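Local coordinates for Ycf54 protein (Thermosynechococcus elongatus, PDB 3HZE), which is of unknown function but probably assists the aerobic cyclase step of chlorophyll biosynthesis, at residues Thr3-Leu8 against Thr71-Ile76; Ala9-Leu14 against Pro62-Ala67; Asp39-Pro44 against Asn98-Leu103. One frame throughout, in Å; residues are numbered along the deposited sequence.

How the contacts relate
All three contacts are built around one four-stranded antiparallel sheet, ordered 40-44, 65-70, 3-10, 87-92. Contact 1 sets helix 73-83 against strand 3-10; contact 2, about 17 Å from it between centres and across the middle of the chain, pairs the far end of that strand with the start of strand 65-70. Contact 3 lies, between centres, about 12 Å from contact 1 and about 14 Å from contact 2, where the segment after the last strand meets strand 40-44. Along the chain the segments run 3-8, 9-14, 39-44, 62-67, 71-76, 98-103, so contact 2 closes within the span of contact 1 while contact 3 interlocks with both, tying early and late sequence into one compact unit.

Contact 1: Thr3-Leu8 against Thr71-Ile76; sequences TYYYIL and TNQQFI
Tyr5 sets one face of its ring against the side chain of Gln73. Gln73 CB lies 3.4 Å from the ring centroid and 7° off the ring normal, a CH-pi contact. With CG anti to the backbone N (chi1 176°) and an extended chain beyond it, Gln73 carries its amide across the same ring, stacked at 22° to it, and NE2 comes within 3.5 Å of Tyr5 CE1. The edge of the ring is used too: Thr71 O approaches Tyr5 CE2 in the ring plane at 3.8 Å. A water joins the two backbones beside this aromatic contact, donating to Thr3 O at 2.9 Å and to Thr71 O at 2.7 Å. Deeper in, Ile76 CG1 packs on Tyr5 CB at 3.6 Å, and Ile76 CG2 meets CG2 of Ile7, whose side chain also touches Leu79 and Leu83 of the same helix, at 3.7 Å. Asn72 starts the helix as its N-cap, OD1 accepting from Phe75 N at 3.0 Å. Helix 73-83 thus packs on strand 3-10, which lies between the two parallel strands, 65-70 and 87-92, of a split beta-alpha-beta crossover, as in a ferredoxin-like fold.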
loop_
_atom_site.group_PDB
_atom_site.type_symbol
_atom_site.label_atom_id
_atom_site.label_comp_id
_atom_site.label_asym_id
_atom_site.label_seq_id
_atom_site.Cartn_x
_atom_site.Cartn_y
_atom_site.Cartn_z
ATOM N N THR A 3 -11.083 -8.459 -2.124
ATOM C CA THR A 3 -10.069 -8.580 -1.093
ATOM C C THR A 3 -8.876 -7.719 -1.488
ATOM O O THR A 3 -8.380 -7.812 -2.610
ATOM C CB THR A 3 -9.584 -10.030 -0.939
ATOM O OG1 THR A 3 -10.687 -10.867 -0.570
ATOM C CG2 THR A 3 -8.498 -10.113 0.130
ATOM N N TYR A 4 -8.423 -6.886 -0.560
ATOM C CA TYR A 4 -7.291 -6.004 -0.806
ATOM C C TYR A 4 -6.101 -6.423 0.048
ATOM O O TYR A 4 -6.225 -6.576 1.263
ATOM C CB TYR A 4 -7.686 -4.569 -0.463
ATOM C CG TYR A 4 -8.760 -4.027 -1.365
ATOM C CD1 TYR A 4 -8.431 -3.354 -2.537
ATOM C CD2 TYR A 4 -10.110 -4.226 -1.074
ATOM C CE1 TYR A 4 -9.414 -2.891 -3.402
ATOM C CE2 TYR A 4 -11.111 -3.762 -1.942
ATOM C CZ TYR A 4 -10.750 -3.097 -3.101
ATOM O OH TYR A 4 -11.720 -2.627 -3.961
ATOM N N TYR A 5 -4.951 -6.604 -0.589
ATOM C CA TYR A 5 -3.734 -6.988 0.120
ATOM C C TYR A 5 -2.872 -5.736 0.197
ATOM O O TYR A 5 -2.946 -4.875 -0.685
ATOM C CB TYR A 5 -3.011 -8.091 -0.651
ATOM C CG TYR A 5 -3.883 -9.299 -0.898
ATOM C CD1 TYR A 5 -4.021 -10.292 0.068
ATOM C CD2 TYR A 5 -4.612 -9.425 -2.080
ATOM C CE1 TYR A 5 -4.868 -11.389 -0.136
ATOM C CE2 TYR A 5 -5.466 -10.513 -2.295
ATOM C CZ TYR A 5 -5.587 -11.492 -1.317
ATOM O OH TYR A 5 -6.428 -12.566 -1.523
ATOM N N TYR A 6 -2.046 -5.618 1.229
ATOM C CA TYR A 6 -1.244 -4.406 1.342
ATOM C C TYR A 6 0.019 -4.546 2.163
ATOM O O TYR A 6 0.130 -5.431 3.008
ATOM C CB TYR A 6 -2.094 -3.305 1.982
ATOM C CG TYR A 6 -2.416 -3.595 3.440
ATOM C CD1 TYR A 6 -1.492 -3.327 4.449
ATOM C CD2 TYR A 6 -3.617 -4.207 3.798
ATOM C CE1 TYR A 6 -1.759 -3.669 5.786
ATOM C CE2 TYR A 6 -3.892 -4.549 5.122
ATOM C CZ TYR A 6 -2.959 -4.279 6.108
ATOM O OH TYR A 6 -3.236 -4.624 7.409
ATOM N N ILE A 7 0.978 -3.665 1.902
ATOM C CA ILE A 7 2.176 -3.610 2.715
ATOM C C ILE A 7 2.057 -2.215 3.336
ATOM O O ILE A 7 1.539 -1.290 2.706
ATOM C CB ILE A 7 3.496 -3.706 1.917
ATOM C CG1 ILE A 7 3.519 -2.678 0.789
ATOM C CG2 ILE A 7 3.704 -5.136 1.436
ATOM C CD1 ILE A 7 4.919 -2.383 0.272
ATOM N N LEU A 8 2.501 -2.073 4.574
ATOM C CA LEU A 8 2.428 -0.790 5.253
ATOM C C LEU A 8 3.805 -0.420 5.789
ATOM O O LEU A 8 4.490 -1.262 6.350
ATOM C CB LEU A 8 1.426 -0.880 6.411
ATOM C CG LEU A 8 1.271 0.315 7.352
ATOM C CD1 LEU A 8 0.622 1.485 6.608
ATOM C CD2 LEU A 8 0.404 -0.109 8.545
ATOM N N THR A 71 -5.091 -5.768 -5.435
ATOM C CA THR A 71 -5.967 -6.926 -5.384
ATOM C C THR A 71 -5.193 -8.158 -5.849
ATOM O O THR A 71 -5.726 -9.269 -5.875
ATOM C CB THR A 71 -7.219 -6.727 -6.248
ATOM O OG1 THR A 71 -6.839 -6.234 -7.538
ATOM C CG2 THR A 71 -8.164 -5.735 -5.578
ATOM N N ASN A 72 -3.928 -7.948 -6.217
ATOM C CA ASN A 72 -3.046 -9.037 -6.643
ATOM C C ASN A 72 -2.170 -9.376 -5.437
ATOM O O ASN A 72 -1.225 -8.651 -5.124
ATOM C CB ASN A 72 -2.157 -8.585 -7.806
ATOM C CG ASN A 72 -1.224 -9.687 -8.293
ATOM O OD1 ASN A 72 -0.618 -10.399 -7.492
ATOM N ND2 ASN A 72 -1.102 -9.826 -9.611
ATOM N N GLN A 73 -2.472 -10.483 -4.769
ATOM C CA GLN A 73 -1.719 -10.866 -3.584
ATOM C C GLN A 73 -0.239 -11.146 -3.819
ATOM O O GLN A 73 0.588 -10.820 -2.971
ATOM C CB GLN A 73 -2.373 -12.077 -2.910
ATOM C CG GLN A 73 -1.607 -12.614 -1.713
ATOM C CD GLN A 73 -2.389 -13.662 -0.949
ATOM O OE1 GLN A 73 -3.083 -14.491 -1.542
ATOM N NE2 GLN A 73 -2.273 -13.640 0.373
ATOM N N GLN A 74 0.106 -11.743 -4.958
ATOM C CA GLN A 74 1.508 -12.045 -5.229
ATOM C C GLN A 74 2.371 -10.800 -5.339
ATOM O O GLN A 74 3.530 -10.821 -4.940
ATOM C CB GLN A 74 1.639 -12.892 -6.498
ATOM C CG GLN A 74 1.271 -14.360 -6.273
ATOM C CD GLN A 74 -0.115 -14.530 -5.677
ATOM O OE1 GLN A 74 -1.117 -14.133 -6.279
ATOM N NE2 GLN A 74 -0.182 -15.122 -4.485
ATOM N N PHE A 75 1.813 -9.721 -5.880
ATOM C CA PHE A 75 2.567 -8.481 -6.007
ATOM C C PHE A 75 2.928 -7.972 -4.616
ATOM O O PHE A 75 4.040 -7.498 -4.384
ATOM C CB PHE A 75 1.738 -7.430 -6.745
ATOM C CG PHE A 75 2.389 -6.084 -6.805
ATOM C CD1 PHE A 75 3.660 -5.930 -7.356
ATOM C CD2 PHE A 75 1.741 -4.968 -6.296
ATOM C CE1 PHE A 75 4.276 -4.672 -7.394
ATOM C CE2 PHE A 75 2.349 -3.704 -6.330
ATOM C CZ PHE A 75 3.617 -3.560 -6.880
ATOM N N ILE A 76 1.975 -8.073 -3.693
ATOM C CA ILE A 76 2.193 -7.625 -2.325
ATOM C C ILE A 76 3.212 -8.529 -1.642
ATOM O O ILE A 76 4.082 -8.051 -0.913
ATOM C CB ILE A 76 0.860 -7.616 -1.536
ATOM C CG1 ILE A 76 -0.078 -6.571 -2.146
ATOM C CG2 ILE A 76 1.104 -7.324 -0.071
ATOM C CD1 ILE A 76 0.500 -5.137 -2.155
HETATM O O HOH W 1 -8.132 -9.742 -4.702
#

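Contact 2: Ala9-Leu14 against Pro62-Ala67; sequences ASKKFL and PQPAAA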
loop_
_atom_site.group_PDB
_atom_site.type_symbol
_atom_site.label_atom_id
_atom_site.label_comp_id
_atom_site.label_asym_id
_atom_site.label_seq_id
_atom_site.Cartn_x
_atom_site.Cartn_y
_atom_site.Cartn_z
ATOM N N ALA A 9 4.218 0.829 5.599
ATOM C CA ALA A 9 5.517 1.274 6.104
ATOM C C ALA A 9 5.533 2.783 6.286
ATOM O O ALA A 9 4.683 3.498 5.740
ATOM C CB ALA A 9 6.628 0.859 5.141
ATOM N N SER A 10 6.518 3.270 7.033
ATOM C CA SER A 10 6.638 4.702 7.263
ATOM C C SER A 10 7.040 5.355 5.945
ATOM O O SER A 10 7.690 4.725 5.104
ATOM C CB SER A 10 7.709 4.980 8.325
ATOM O OG SER A 10 8.993 4.615 7.852
ATOM N N LYS A 11 6.648 6.609 5.756
ATOM C CA LYS A 11 7.001 7.316 4.539
ATOM C C LYS A 11 8.514 7.501 4.542
ATOM O O LYS A 11 9.156 7.560 3.489
ATOM C CB LYS A 11 6.294 8.677 4.484
ATOM C CG LYS A 11 4.794 8.577 4.725
ATOM C CD LYS A 11 3.978 9.470 3.795
ATOM C CE LYS A 11 4.324 10.934 3.946
ATOM N NZ LYS A 11 3.405 11.800 3.149
ATOM N N LYS A 12 9.079 7.581 5.740
ATOM C CA LYS A 12 10.523 7.747 5.888
ATOM C C LYS A 12 11.239 6.554 5.244
ATOM O O LYS A 12 12.157 6.728 4.439
ATOM C CB LYS A 12 10.890 7.843 7.374
ATOM C CG LYS A 12 12.368 8.114 7.635
ATOM C CD LYS A 12 12.681 8.018 9.127
ATOM C CE LYS A 12 14.163 8.228 9.410
ATOM N NZ LYS A 12 14.591 9.621 9.104
ATOM N N PHE A 13 10.813 5.344 5.589
ATOM C CA PHE A 13 11.427 4.148 5.018
ATOM C C PHE A 13 11.222 4.077 3.501
ATOM O O PHE A 13 12.129 3.698 2.761
ATOM C CB PHE A 13 10.857 2.890 5.681
ATOM C CG PHE A 13 11.314 1.601 5.042
ATOM C CD1 PHE A 13 10.489 0.922 4.155
ATOM C CD2 PHE A 13 12.570 1.071 5.328
ATOM C CE1 PHE A 13 10.904 -0.272 3.558
ATOM C CE2 PHE A 13 12.998 -0.120 4.737
ATOM C CZ PHE A 13 12.162 -0.793 3.852
ATOM N N LEU A 14 10.031 4.450 3.049
ATOM C CA LEU A 14 9.686 4.421 1.626
ATOM C C LEU A 14 10.245 5.594 0.810
ATOM O O LEU A 14 9.927 5.736 -0.374
ATOM C CB LEU A 14 8.159 4.374 1.460
ATOM C CG LEU A 14 7.471 3.108 1.980
ATOM C CD1 LEU A 14 5.954 3.252 1.894
ATOM C CD2 LEU A 14 7.946 1.913 1.166
ATOM N N PRO A 62 5.676 3.367 12.258
ATOM C CA PRO A 62 6.003 4.769 12.532
ATOM C C PRO A 62 5.223 5.686 11.583
ATOM O O PRO A 62 5.048 5.364 10.404
ATOM C CB PRO A 62 7.513 4.827 12.288
ATOM C CG PRO A 62 7.969 3.437 12.635
ATOM C CD PRO A 62 6.895 2.581 11.991
ATOM N N GLN A 63 4.766 6.823 12.100
ATOM C CA GLN A 63 3.989 7.778 11.316
ATOM C C GLN A 63 4.792 9.021 10.938
ATOM O O GLN A 63 5.735 9.401 11.635
ATOM C CB GLN A 63 2.743 8.213 12.103
ATOM C CG GLN A 63 1.546 7.257 12.040
ATOM C CD GLN A 63 1.812 5.905 12.674
ATOM O OE1 GLN A 63 2.398 5.822 13.754
ATOM N NE2 GLN A 63 1.361 4.835 12.013
ATOM N N PRO A 64 4.432 9.670 9.821
ATOM C CA PRO A 64 3.340 9.304 8.917
ATOM C C PRO A 64 3.689 8.049 8.121
ATOM O O PRO A 64 4.859 7.781 7.843
ATOM C CB PRO A 64 3.210 10.532 8.028
ATOM C CG PRO A 64 4.623 11.011 7.943
ATOM C CD PRO A 64 5.064 10.924 9.380
ATOM N N ALA A 65 2.672 7.282 7.751
ATOM C CA ALA A 65 2.901 6.055 7.008
ATOM C C ALA A 65 2.207 6.062 5.658
ATOM O O ALA A 65 1.461 6.986 5.325
ATOM C CB ALA A 65 2.426 4.869 7.824
ATOM N N ALA A 66 2.472 5.026 4.877
ATOM C CA ALA A 66 1.858 4.890 3.573
ATOM C C ALA A 66 1.663 3.408 3.299
ATOM O O ALA A 66 2.425 2.571 3.782
ATOM C CB ALA A 66 2.740 5.507 2.498
ATOM N N ALA A 67 0.637 3.087 2.525
ATOM C CA ALA A 67 0.379 1.708 2.185
ATOM C C ALA A 67 0.411 1.528 0.682
ATOM O O ALA A 67 0.144 2.462 -0.069
ATOM C CB ALA A 67 -0.989 1.283 2.716
HETATM O O HOH W 2 7.526 8.558 8.218
#
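Lys11 sets CG anti to its carbonyl carbon (chi1 -51°) and bends again at chi2 and chi3, which lays its chain across the Pro64 ring at about a right angle, while Ser10 holds OG between its backbone N and carbonyl carbon (chi1 66°), turned to accept from Phe13 N at 3.0 Å and cap the turn into the helix. Lys11 CE reaches Pro64 CG at 4.0 Å, and Lys11 CG lies 3.2 Å from Pro64 O. Ser10 CB rests against Pro62 O at 3.4 Å. The strands are joined by a reciprocal antiparallel pair: Ala9 N donates to Ala66 O at 3.1 Å and Ala66 N to Ala9 O at 2.8 Å. Next to it, Ser10 and Ala65 form a non-hydrogen-bonded pair. Strand pairing then gives way to a turn, where Lys11 N donates to Pro64 O at 3.0 Å, tilted 20° from the carbonyl plane. A water donates to Pro64 O at 2.8 Å and accepts from Lys12 N. Leu14 CD1 folds back onto Ala66 CB. An alanine in place of Lys11 lacks the methylenes that cross the Pro64 ring and would probably leave a gap beside it. Two donors thus grip one carbonyl oxygen: Pro64 O takes Lys11 N directly and Lys12 N through the water, so both backbone N-H groups find acceptors just where the sheet ends.

Contact 3: Asp39-Pro44 against Asn98-Leu103; sequences DFWLVP and NPLASL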
loop_
_atom_site.group_PDB
_atom_site.type_symbol
_atom_site.label_atom_id
_atom_site.label_comp_id
_atom_site.label_asym_id
_atom_site.label_seq_id
_atom_site.Cartn_x
_atom_site.Cartn_y
_atom_site.Cartn_z
ATOM N N ASP A 39 -4.174 -2.550 -10.969
ATOM C CA ASP A 39 -4.790 -3.060 -9.749
ATOM C C ASP A 39 -3.875 -2.936 -8.534
ATOM O O ASP A 39 -3.961 -3.725 -7.598
ATOM C CB ASP A 39 -5.211 -4.521 -9.926
ATOM C CG ASP A 39 -4.045 -5.421 -10.286
ATOM O OD1 ASP A 39 -2.907 -4.917 -10.381
ATOM O OD2 ASP A 39 -4.267 -6.632 -10.473
ATOM N N PHE A 40 -2.982 -1.953 -8.572
ATOM C CA PHE A 40 -2.063 -1.695 -7.468
ATOM C C PHE A 40 -2.033 -0.181 -7.328
ATOM O O PHE A 40 -2.042 0.535 -8.333
ATOM C CB PHE A 40 -0.663 -2.236 -7.772
ATOM C CG PHE A 40 -0.123 -1.813 -9.108
ATOM C CD1 PHE A 40 -0.522 -2.462 -10.278
ATOM C CD2 PHE A 40 0.780 -0.757 -9.201
ATOM C CE1 PHE A 40 -0.025 -2.056 -11.519
ATOM C CE2 PHE A 40 1.277 -0.349 -10.434
ATOM C CZ PHE A 40 0.876 -0.995 -11.591
ATOM N N TRP A 41 -1.982 0.301 -6.087
ATOM C CA TRP A 41 -2.031 1.736 -5.824
ATOM C C TRP A 41 -1.255 2.202 -4.595
ATOM O O TRP A 41 -1.176 1.490 -3.586
ATOM C CB TRP A 41 -3.488 2.156 -5.617
ATOM C CG TRP A 41 -4.436 1.647 -6.650
ATOM C CD1 TRP A 41 -4.719 2.224 -7.845
ATOM C CD2 TRP A 41 -5.238 0.453 -6.576
ATOM N NE1 TRP A 41 -5.647 1.474 -8.527
ATOM C CE2 TRP A 41 -5.984 0.383 -7.772
ATOM C CE3 TRP A 41 -5.396 -0.557 -5.618
ATOM C CZ2 TRP A 41 -6.885 -0.661 -8.037
ATOM C CZ3 TRP A 41 -6.289 -1.598 -5.879
ATOM C CH2 TRP A 41 -7.022 -1.640 -7.082
ATOM N N LEU A 42 -0.722 3.422 -4.689
ATOM C CA LEU A 42 0.022 4.066 -3.607
ATOM C C LEU A 42 -1.023 4.815 -2.775
ATOM O O LEU A 42 -1.765 5.637 -3.307
ATOM C CB LEU A 42 0.995 5.099 -4.179
ATOM C CG LEU A 42 2.354 5.384 -3.533
ATOM C CD1 LEU A 42 2.675 6.844 -3.773
ATOM C CD2 LEU A 42 2.369 5.073 -2.050
ATOM N N VAL A 43 -1.065 4.553 -1.476
ATOM C CA VAL A 43 -2.030 5.224 -0.618
ATOM C C VAL A 43 -1.349 5.797 0.620
ATOM O O VAL A 43 -1.158 5.096 1.611
ATOM C CB VAL A 43 -3.147 4.252 -0.163
ATOM C CG1 VAL A 43 -4.228 5.024 0.595
ATOM C CG2 VAL A 43 -3.746 3.533 -1.381
ATOM N N PRO A 44 -0.945 7.076 0.562
ATOM C CA PRO A 44 -0.289 7.694 1.719
ATOM C C PRO A 44 -1.307 7.919 2.830
ATOM O O PRO A 44 -2.490 8.135 2.554
ATOM C CB PRO A 44 0.257 9.006 1.153
ATOM C CG PRO A 44 -0.733 9.356 0.093
ATOM C CD PRO A 44 -1.054 8.020 -0.566
ATOM N N ASN A 98 -14.174 2.525 1.878
ATOM C CA ASN A 98 -13.401 3.155 0.809
ATOM C C ASN A 98 -11.973 2.642 0.978
ATOM O O ASN A 98 -11.137 3.287 1.607
ATOM C CB ASN A 98 -13.453 4.686 0.934
ATOM C CG ASN A 98 -14.861 5.239 0.761
ATOM O OD1 ASN A 98 -15.555 5.533 1.739
ATOM N ND2 ASN A 98 -15.293 5.372 -0.489
ATOM N N PRO A 99 -11.688 1.453 0.424
ATOM C CA PRO A 99 -10.381 0.792 0.490
ATOM C C PRO A 99 -9.152 1.659 0.216
ATOM O O PRO A 99 -8.159 1.566 0.934
ATOM C CB PRO A 99 -10.520 -0.345 -0.521
ATOM C CG PRO A 99 -11.970 -0.711 -0.398
ATOM C CD PRO A 99 -12.631 0.656 -0.384
ATOM N N LEU A 100 -9.226 2.506 -0.807
ATOM C CA LEU A 100 -8.090 3.343 -1.185
ATOM C C LEU A 100 -8.092 4.762 -0.623
ATOM O O LEU A 100 -7.274 5.592 -1.020
ATOM C CB LEU A 100 -7.991 3.397 -2.717
ATOM C CG LEU A 100 -7.505 2.131 -3.438
ATOM C CD1 LEU A 100 -7.982 0.896 -2.722
ATOM C CD2 LEU A 100 -7.978 2.138 -4.881
ATOM N N ALA A 101 -8.999 5.049 0.298
ATOM C CA ALA A 101 -9.067 6.386 0.876
ATOM C C ALA A 101 -7.743 6.775 1.522
ATOM O O ALA A 101 -7.141 5.982 2.248
ATOM C CB ALA A 101 -10.186 6.451 1.921
ATOM N N SER A 102 -7.311 8.004 1.249
ATOM C CA SER A 102 -6.080 8.562 1.806
ATOM C C SER A 102 -6.441 9.783 2.641
ATOM O O SER A 102 -7.291 10.580 2.239
ATOM C CB SER A 102 -5.123 8.993 0.684
ATOM O OG SER A 102 -4.135 9.898 1.165
ATOM N N LEU A 103 -5.800 9.945 3.796
ATOM C CA LEU A 103 -6.077 11.107 4.643
ATOM C C LEU A 103 -5.024 12.193 4.461
ATOM O O LEU A 103 -4.925 13.122 5.275
ATOM C CB LEU A 103 -6.137 10.691 6.111
ATOM C CG LEU A 103 -7.160 9.599 6.417
ATOM C CD1 LEU A 103 -7.090 9.228 7.890
ATOM C CD2 LEU A 103 -8.558 10.094 6.052
#
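An outer strand of the ferredoxin-like sheet, 40-44, is met by the loop after the last strand, with Trp41, Val43 and Pro44 facing Leu100 to Ser102. The touching parts run in nearly the same direction, 15° apart. Leu100 CD2 sits over one face of the indole, 3.8 Å from the centroid of the six-membered ring and 3.6 Å from Trp41 CD2, a CH-pi contact; the carbonyl carbon of Asp39 lies over the opposite face, toward its rim. A type I turn, closed by Ala101 N to Asn98 O at 3.1 Å, presents this leucine, whose side chain also touches Tyr4. Val43 directs CG1 anti to its backbone N (chi1 -173°), toward two carbonyls, Leu100 O and Ala101 O, each 3.5 Å from that methyl. At the end of the strand Ser102 OG donates to Pro44 O at 2.8 Å, the hydroxyl tilted 32° from the carbonyl plane. The same OG is also hydrogen-bonded to Ala104 N, and backbone bonds of Ala101 with Ala47 and Leu103 with Glu45 tie the loop to the residues after the strand. The chemistry is therefore divided: apolar packing on the indole holds one end, while at the other a serine that both donates and accepts fixes the loop to the strand's last carbonyl.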